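Local coordinates for 14-3-3 protein (Cryptosporidium parvum, PDB 3EFZ) that probably binds phosphoserine-containing partner proteins, as 14-3-3 family members do, and probably acts in cell regulation and signalling as an all-helical dimer, at residues G43-V48 and L71-T76; S116-S121 and R153-I158; D177-E182 and P193-T198. All coordinates share one frame; numbering follows the deposited sequence.

The three contacts follow one another along the chain, and each joins a pair of near-antiparallel helices of the 14-3-3 fold. Contacts 1 and 2, with centres 15 Å apart, touch directly: R74 NE meets E120 OE1 in a 2.7 Å salt bridge, and V75 CG1 packs on Y154 CD2 at 3.6 Å. Contact 3 lies across the chain's centre from contact 2, 22 Å between centres, and touches neither of the others, its nearest atoms being about 7 Å from each. R153 in contact 2 and R79, about 3 Å from the Y154 side chain, are the predicted phosphoserine-binding arginines; the T198 side chain of contact 3 lies about 10 Å from that of R153.

Contact 1 of 3, residues G43-V48 and L71-T76; sequences GNYKDV and LRNRVT
Segments 43-48 and 71-76, on helices 32-54 and 63-81, run nearly antiparallel at 153°, their axes 9.9 Å apart, and the backbones come nearest at Y45 and N73. The carboxamide of N73 lies almost parallel to the Y45 ring, the planes 9° apart, and N73 CB makes a CH-pi contact over the ring face, 3.9 Å from the centroid. N73 ND2 donates a weak 3.4 Å bond to Y45 O; its stronger partner is D123 of the second subunit. This helix pair of the all-helical 14-3-3 fold therefore borders the dimer interface. R72 bends at chi2 and chi3 to bring its guanidinium round to N73, where NH2 bonds OD1 at 2.7 Å. That plane stands at 85° to the Y45 ring, whose CD1 meets it at the edge, 3.4 Å from NH2. V48 CG2 lies over one face of the guanidinium and T76 OG1 over the opposite one, both near its centre. N44 OD1 takes only a weak 3.4 Å bond from R72 NH2. Past the ring, Y45 OH sits 3.6 Å from T76 CB and hydrogen-bonds S77 OG.

Contact 2 of 3, residues S116-S121 and R153-I158; sequences SILLES and RYKAEI
I117, L118 and S121 on helix 100-131 pack against Y154, K155 and I158 on helix 138-158 in a buried, mainly apolar helix-helix contact with no hydrogen bond between the segments. The axes are 9.5 Å apart and nearly antiparallel, with a signed crossing angle of -149°. The outer methyl of I158 does much of the touching: CD1 lies 3.6 Å from I117 CG2, the two side chains crossing at a slant, and it also approaches I117 CB and L118 CD2. L118 and I158 slide past one another in opposite directions, L118 CD1 coming to 3.9 Å from I158 CG2. I117 CG2 also meets Y154 CB at 4.0 Å, at about a right angle. Helix 138-158 probably lines the phosphopeptide groove, as in other 14-3-3 proteins, and helix 100-131 packs against it. R153, predicted to contact phosphoserine, lies on helix 138-158 just before Y154, which packs on R79, the other predicted one. K155 extends fully beyond CG across S121, with CE 3.3 Å from S121 OG, and its ammonium forms a salt bridge with E122. S121 OG sits between its backbone N and carbonyl carbon (chi1 66°), where it donates a 2.7 Å hydrogen bond to I117 O. That carbonyl also accepts from S121 N, the two donors arriving from opposite faces of its plane.

Contact 3 of 3, residues D177-E182 and P193-T198; sequences DALQRE and PLYLAT
E182 and T198 approach each other from opposite sides, and the hydroxyl sits close to both carboxylate oxygens, nearer to OE2, with E182 OE2 2.8 Å from T198 OG1. L194 O lies 2.6 Å from the same T198 OG1. The second carboxylate oxygen, E182 OE1, is 3.2 Å from T198 OG1 and also comes within 3.4 Å of Y195 CA, while L194 CG lies 3.6 Å from E182 OE2. A bend at chi2 (148°) carries the carboxylate there. Beside it, L179 CD2 reaches Y195 CE1 at 3.5 Å, the two side chains crossing at about a right angle; a chi1 of 179° sends the Y195 ring away from its own backbone N, to where L179 meets it. L179 CG touches T198 CG2 at 3.8 Å while A178 CB approaches that same methyl. These residues join helices 161-185 and 193-207, consecutive in the chain and packed as an antiparallel pair of the 14-3-3 fold, with axes 9.8 Å apart and a signed crossing angle of -155°. Farther out, Y189 meets the Y195 ring edge-to-face. D192 OD2 accepts a hydrogen bond from Y195 N at the start of helix 193-207. I199 and Y202 pack on L179, and K146 of helix 138-158 touches T198.

Contact 1 of 3, residues G43-V48 and L71-T76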
# COMPACT_ATOMS: atom_id res chain seq x y z
N GLY B 43 -5.69 5.40 -8.93
CA GLY B 43 -6.70 4.86 -9.85
C GLY B 43 -6.42 3.42 -10.25
O GLY B 43 -7.34 2.61 -10.36
N ASN B 44 -5.15 3.09 -10.48
CA ASN B 44 -4.76 1.72 -10.76
C ASN B 44 -5.12 0.70 -9.67
O ASN B 44 -5.65 -0.36 -9.99
CB ASN B 44 -3.28 1.63 -11.14
CG ASN B 44 -2.85 0.20 -11.45
OD1 ASN B 44 -2.00 -0.36 -10.76
ND2 ASN B 44 -3.46 -0.40 -12.48
N TYR B 45 -4.82 1.01 -8.40
CA TYR B 45 -5.16 0.17 -7.25
C TYR B 45 -6.66 -0.02 -7.23
O TYR B 45 -7.14 -1.15 -7.20
CB TYR B 45 -4.68 0.78 -5.94
CG TYR B 45 -3.18 0.66 -5.67
CD1 TYR B 45 -2.26 0.51 -6.73
CD2 TYR B 45 -2.67 0.73 -4.37
CE1 TYR B 45 -0.91 0.44 -6.50
CE2 TYR B 45 -1.31 0.63 -4.12
CZ TYR B 45 -0.44 0.49 -5.19
OH TYR B 45 0.90 0.43 -4.96
N LYS B 46 -7.41 1.08 -7.28
CA LYS B 46 -8.85 0.99 -7.34
C LYS B 46 -9.30 -0.00 -8.41
O LYS B 46 -10.08 -0.90 -8.12
CB LYS B 46 -9.50 2.34 -7.58
CG LYS B 46 -11.03 2.26 -7.53
CD LYS B 46 -11.68 3.59 -7.88
CE LYS B 46 -13.18 3.50 -7.79
NZ LYS B 46 -13.77 4.84 -7.90
N ASP B 47 -8.78 0.15 -9.62
CA ASP B 47 -9.19 -0.70 -10.72
C ASP B 47 -8.90 -2.19 -10.52
O ASP B 47 -9.70 -3.04 -10.94
CB ASP B 47 -8.62 -0.21 -12.06
CG ASP B 47 -9.39 -0.79 -13.25
OD1 ASP B 47 -10.62 -0.54 -13.35
OD2 ASP B 47 -8.78 -1.51 -14.07
N VAL B 48 -7.74 -2.51 -9.93
CA VAL B 48 -7.41 -3.89 -9.58
C VAL B 48 -8.51 -4.48 -8.68
O VAL B 48 -9.08 -5.54 -8.99
CB VAL B 48 -6.01 -4.02 -8.91
CG1 VAL B 48 -5.86 -5.39 -8.22
CG2 VAL B 48 -4.93 -3.86 -9.95
N LEU B 71 -3.64 -7.62 -1.73
CA LEU B 71 -2.26 -8.10 -1.66
C LEU B 71 -1.42 -7.73 -2.89
O LEU B 71 -0.21 -7.52 -2.78
CB LEU B 71 -2.23 -9.60 -1.47
CG LEU B 71 -2.22 -10.17 -0.05
CD1 LEU B 71 -1.93 -11.65 -0.14
CD2 LEU B 71 -1.20 -9.45 0.86
N ARG B 72 -2.07 -7.67 -4.05
CA ARG B 72 -1.43 -7.24 -5.31
C ARG B 72 -0.96 -5.80 -5.11
O ARG B 72 0.13 -5.42 -5.51
CB ARG B 72 -2.47 -7.26 -6.43
CG ARG B 72 -1.98 -7.37 -7.85
CD ARG B 72 -1.24 -6.19 -8.49
NE ARG B 72 -1.62 -4.87 -8.03
CZ ARG B 72 -1.32 -3.73 -8.66
NH1 ARG B 72 -0.66 -3.75 -9.82
NH2 ARG B 72 -1.70 -2.56 -8.15
N ASN B 73 -1.83 -5.01 -4.49
CA ASN B 73 -1.62 -3.57 -4.31
C ASN B 73 -0.53 -3.36 -3.27
O ASN B 73 0.41 -2.60 -3.49
CB ASN B 73 -2.91 -2.86 -3.93
CG ASN B 73 -3.92 -2.76 -5.09
OD1 ASN B 73 -3.59 -2.96 -6.27
ND2 ASN B 73 -5.15 -2.43 -4.74
N ARG B 74 -0.63 -4.07 -2.15
CA ARG B 74 0.45 -4.09 -1.17
C ARG B 74 1.83 -4.39 -1.78
O ARG B 74 2.80 -3.71 -1.46
CB ARG B 74 0.14 -5.11 -0.07
CG ARG B 74 1.37 -5.66 0.69
CD ARG B 74 0.97 -6.15 2.08
NE ARG B 74 2.01 -6.97 2.72
CZ ARG B 74 2.92 -6.53 3.58
NH1 ARG B 74 3.80 -7.40 4.08
NH2 ARG B 74 2.95 -5.25 3.97
N VAL B 75 1.91 -5.44 -2.58
CA VAL B 75 3.17 -5.91 -3.20
C VAL B 75 3.76 -4.86 -4.17
O VAL B 75 4.97 -4.69 -4.26
CB VAL B 75 2.94 -7.28 -3.93
CG1 VAL B 75 3.97 -7.51 -5.01
CG2 VAL B 75 2.99 -8.42 -2.96
N THR B 76 2.88 -4.17 -4.88
CA THR B 76 3.23 -3.02 -5.71
C THR B 76 3.77 -1.88 -4.83
O THR B 76 4.78 -1.24 -5.17
CB THR B 76 2.02 -2.56 -6.54
OG1 THR B 76 1.51 -3.69 -7.26
CG2 THR B 76 2.40 -1.50 -7.56

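Contact 2 of 3, residues S116-S121 and R153-I158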
# COMPACT_ATOMS: atom_id res chain seq x y z
N SER B 116 8.91 -10.56 1.36
CA SER B 116 7.48 -10.26 1.32
C SER B 116 6.87 -10.22 -0.09
O SER B 116 5.83 -10.82 -0.32
CB SER B 116 7.19 -8.95 2.07
OG SER B 116 7.21 -9.20 3.46
N ILE B 117 7.51 -9.52 -1.02
CA ILE B 117 7.04 -9.53 -2.41
C ILE B 117 7.02 -10.98 -2.92
O ILE B 117 6.03 -11.38 -3.51
CB ILE B 117 7.93 -8.69 -3.34
CG1 ILE B 117 7.85 -7.21 -2.99
CG2 ILE B 117 7.59 -8.98 -4.85
CD1 ILE B 117 9.06 -6.41 -3.57
N LEU B 118 8.09 -11.75 -2.68
CA LEU B 118 8.16 -13.16 -3.13
C LEU B 118 7.04 -14.04 -2.56
O LEU B 118 6.39 -14.76 -3.30
CB LEU B 118 9.49 -13.81 -2.78
CG LEU B 118 10.75 -13.23 -3.42
CD1 LEU B 118 11.95 -13.91 -2.83
CD2 LEU B 118 10.72 -13.36 -4.96
N LEU B 119 6.86 -13.99 -1.24
CA LEU B 119 5.91 -14.84 -0.55
C LEU B 119 4.48 -14.45 -0.85
O LEU B 119 3.65 -15.32 -1.13
CB LEU B 119 6.17 -14.81 0.97
CG LEU B 119 7.41 -15.56 1.44
CD1 LEU B 119 7.75 -15.23 2.89
CD2 LEU B 119 7.25 -17.07 1.26
N GLU B 120 4.19 -13.15 -0.84
CA GLU B 120 2.83 -12.66 -1.01
C GLU B 120 2.38 -12.65 -2.45
O GLU B 120 1.19 -12.79 -2.74
CB GLU B 120 2.64 -11.30 -0.34
CG GLU B 120 2.65 -11.40 1.19
CD GLU B 120 2.98 -10.07 1.88
OE1 GLU B 120 2.83 -9.01 1.23
OE2 GLU B 120 3.38 -10.09 3.06
N SER B 121 3.31 -12.49 -3.38
CA SER B 121 2.94 -12.64 -4.77
C SER B 121 2.56 -14.11 -5.10
O SER B 121 1.65 -14.36 -5.88
CB SER B 121 4.00 -12.03 -5.71
OG SER B 121 5.22 -12.74 -5.64
N ARG B 153 7.13 -10.97 -13.06
CA ARG B 153 8.12 -9.92 -13.38
C ARG B 153 8.72 -9.35 -12.11
O ARG B 153 9.93 -9.08 -12.05
CB ARG B 153 7.47 -8.80 -14.24
CG ARG B 153 8.34 -7.55 -14.51
CD ARG B 153 7.81 -6.70 -15.70
NE ARG B 153 6.42 -6.25 -15.49
CZ ARG B 153 6.08 -5.16 -14.82
NH1 ARG B 153 7.02 -4.36 -14.31
NH2 ARG B 153 4.79 -4.85 -14.66
N TYR B 154 7.89 -9.18 -11.07
CA TYR B 154 8.38 -8.71 -9.78
C TYR B 154 9.34 -9.69 -9.13
O TYR B 154 10.33 -9.27 -8.53
CB TYR B 154 7.23 -8.43 -8.81
CG TYR B 154 6.25 -7.32 -9.20
CD1 TYR B 154 6.50 -6.44 -10.27
CD2 TYR B 154 5.08 -7.15 -8.46
CE1 TYR B 154 5.58 -5.44 -10.59
CE2 TYR B 154 4.18 -6.15 -8.76
CZ TYR B 154 4.42 -5.31 -9.81
OH TYR B 154 3.47 -4.34 -10.04
N LYS B 155 9.05 -10.99 -9.22
CA LYS B 155 9.88 -12.03 -8.59
C LYS B 155 11.22 -12.05 -9.30
O LYS B 155 12.27 -12.17 -8.67
CB LYS B 155 9.24 -13.43 -8.67
CG LYS B 155 7.91 -13.64 -7.95
CD LYS B 155 7.57 -15.14 -7.89
CE LYS B 155 6.19 -15.37 -7.30
NZ LYS B 155 5.88 -16.84 -7.07
N ALA B 156 11.16 -11.91 -10.63
CA ALA B 156 12.31 -11.85 -11.53
C ALA B 156 13.27 -10.70 -11.23
O ALA B 156 14.45 -10.81 -11.50
CB ALA B 156 11.82 -11.76 -12.98
N GLU B 157 12.75 -9.59 -10.69
CA GLU B 157 13.57 -8.44 -10.27
C GLU B 157 14.34 -8.73 -8.98
O GLU B 157 15.33 -8.06 -8.66
CB GLU B 157 12.70 -7.20 -10.07
CG GLU B 157 11.92 -6.74 -11.28
CD GLU B 157 10.98 -5.56 -10.96
OE1 GLU B 157 10.57 -5.41 -9.79
OE2 GLU B 157 10.66 -4.77 -11.87
N ILE B 158 13.83 -9.71 -8.22
CA ILE B 158 14.38 -10.09 -6.93
C ILE B 158 15.32 -11.29 -7.05
O ILE B 158 16.41 -11.28 -6.48
CB ILE B 158 13.25 -10.42 -5.91
CG1 ILE B 158 12.34 -9.20 -5.71
CG2 ILE B 158 13.84 -10.95 -4.59
CD1 ILE B 158 11.18 -9.44 -4.77

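Contact 3 of 3, residues D177-E182 and P193-T198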
# COMPACT_ATOMS: atom_id res chain seq x y z
N ASP B 177 -0.30 -15.16 -23.21
CA ASP B 177 -1.61 -15.79 -23.01
C ASP B 177 -2.71 -14.74 -22.87
O ASP B 177 -3.73 -14.80 -23.55
CB ASP B 177 -1.58 -16.75 -21.79
CG ASP B 177 -2.90 -17.52 -21.60
OD1 ASP B 177 -3.12 -18.05 -20.49
OD2 ASP B 177 -3.70 -17.60 -22.55
N ALA B 178 -2.47 -13.76 -22.01
CA ALA B 178 -3.38 -12.62 -21.81
C ALA B 178 -3.59 -11.83 -23.11
O ALA B 178 -4.72 -11.53 -23.48
CB ALA B 178 -2.86 -11.72 -20.69
N LEU B 179 -2.50 -11.50 -23.81
CA LEU B 179 -2.58 -10.86 -25.14
C LEU B 179 -3.42 -11.64 -26.16
O LEU B 179 -4.25 -11.04 -26.87
CB LEU B 179 -1.18 -10.57 -25.71
CG LEU B 179 -0.33 -9.46 -25.08
CD1 LEU B 179 1.13 -9.55 -25.54
CD2 LEU B 179 -0.90 -8.09 -25.37
N GLN B 180 -3.19 -12.95 -26.24
CA GLN B 180 -3.97 -13.81 -27.15
C GLN B 180 -5.46 -13.81 -26.79
O GLN B 180 -6.32 -13.74 -27.69
CB GLN B 180 -3.40 -15.24 -27.21
CG GLN B 180 -4.23 -16.24 -28.06
CD GLN B 180 -4.69 -15.65 -29.40
OE1 GLN B 180 -3.88 -15.31 -30.27
NE2 GLN B 180 -6.00 -15.53 -29.57
N ARG B 181 -5.77 -13.88 -25.50
CA ARG B 181 -7.16 -13.79 -25.05
C ARG B 181 -7.78 -12.43 -25.37
O ARG B 181 -8.91 -12.35 -25.84
CB ARG B 181 -7.25 -14.08 -23.55
CG ARG B 181 -7.05 -15.53 -23.18
CD ARG B 181 -6.82 -15.61 -21.67
NE ARG B 181 -6.65 -16.98 -21.19
CZ ARG B 181 -7.61 -17.71 -20.63
NH1 ARG B 181 -8.86 -17.25 -20.51
NH2 ARG B 181 -7.32 -18.93 -20.21
N GLU B 182 -7.02 -11.36 -25.15
CA GLU B 182 -7.46 -10.01 -25.56
C GLU B 182 -7.72 -9.87 -27.07
O GLU B 182 -8.74 -9.30 -27.46
CB GLU B 182 -6.48 -8.94 -25.05
CG GLU B 182 -6.51 -8.84 -23.51
CD GLU B 182 -5.17 -8.45 -22.90
OE1 GLU B 182 -4.24 -8.09 -23.65
OE2 GLU B 182 -5.05 -8.52 -21.66
N PRO B 193 -7.82 -0.56 -23.69
CA PRO B 193 -6.91 -0.18 -22.61
C PRO B 193 -6.32 -1.33 -21.81
O PRO B 193 -5.19 -1.22 -21.34
CB PRO B 193 -7.76 0.74 -21.71
CG PRO B 193 -9.17 0.45 -22.05
CD PRO B 193 -9.21 -0.10 -23.45
N LEU B 194 -7.06 -2.43 -21.67
CA LEU B 194 -6.52 -3.63 -21.06
C LEU B 194 -5.49 -4.24 -22.01
O LEU B 194 -4.41 -4.65 -21.58
CB LEU B 194 -7.63 -4.65 -20.79
CG LEU B 194 -7.23 -6.04 -20.26
CD1 LEU B 194 -6.56 -5.93 -18.89
CD2 LEU B 194 -8.43 -6.93 -20.19
N TYR B 195 -5.83 -4.32 -23.28
CA TYR B 195 -4.87 -4.79 -24.28
C TYR B 195 -3.57 -3.98 -24.25
O TYR B 195 -2.49 -4.54 -24.22
CB TYR B 195 -5.46 -4.79 -25.69
CG TYR B 195 -4.47 -5.26 -26.74
CD1 TYR B 195 -4.16 -6.60 -26.86
CD2 TYR B 195 -3.83 -4.35 -27.59
CE1 TYR B 195 -3.24 -7.04 -27.82
CE2 TYR B 195 -2.93 -4.77 -28.55
CZ TYR B 195 -2.63 -6.12 -28.66
OH TYR B 195 -1.74 -6.56 -29.62
N LEU B 196 -3.70 -2.65 -24.24
CA LEU B 196 -2.53 -1.76 -24.23
C LEU B 196 -1.75 -1.80 -22.93
O LEU B 196 -0.52 -1.68 -22.94
CB LEU B 196 -2.93 -0.32 -24.59
CG LEU B 196 -3.41 -0.09 -26.02
CD1 LEU B 196 -4.03 1.27 -26.11
CD2 LEU B 196 -2.28 -0.27 -27.05
N ALA B 197 -2.45 -1.99 -21.81
CA ALA B 197 -1.78 -2.13 -20.51
C ALA B 197 -0.95 -3.40 -20.51
O ALA B 197 0.11 -3.46 -19.88
CB ALA B 197 -2.80 -2.16 -19.35
N THR B 198 -1.44 -4.40 -21.23
CA THR B 198 -0.74 -5.67 -21.33
C THR B 198 0.50 -5.56 -22.20
O THR B 198 1.56 -6.05 -21.83
CB THR B 198 -1.69 -6.81 -21.79
OG1 THR B 198 -2.92 -6.73 -21.05
CG2 THR B 198 -1.04 -8.17 -21.56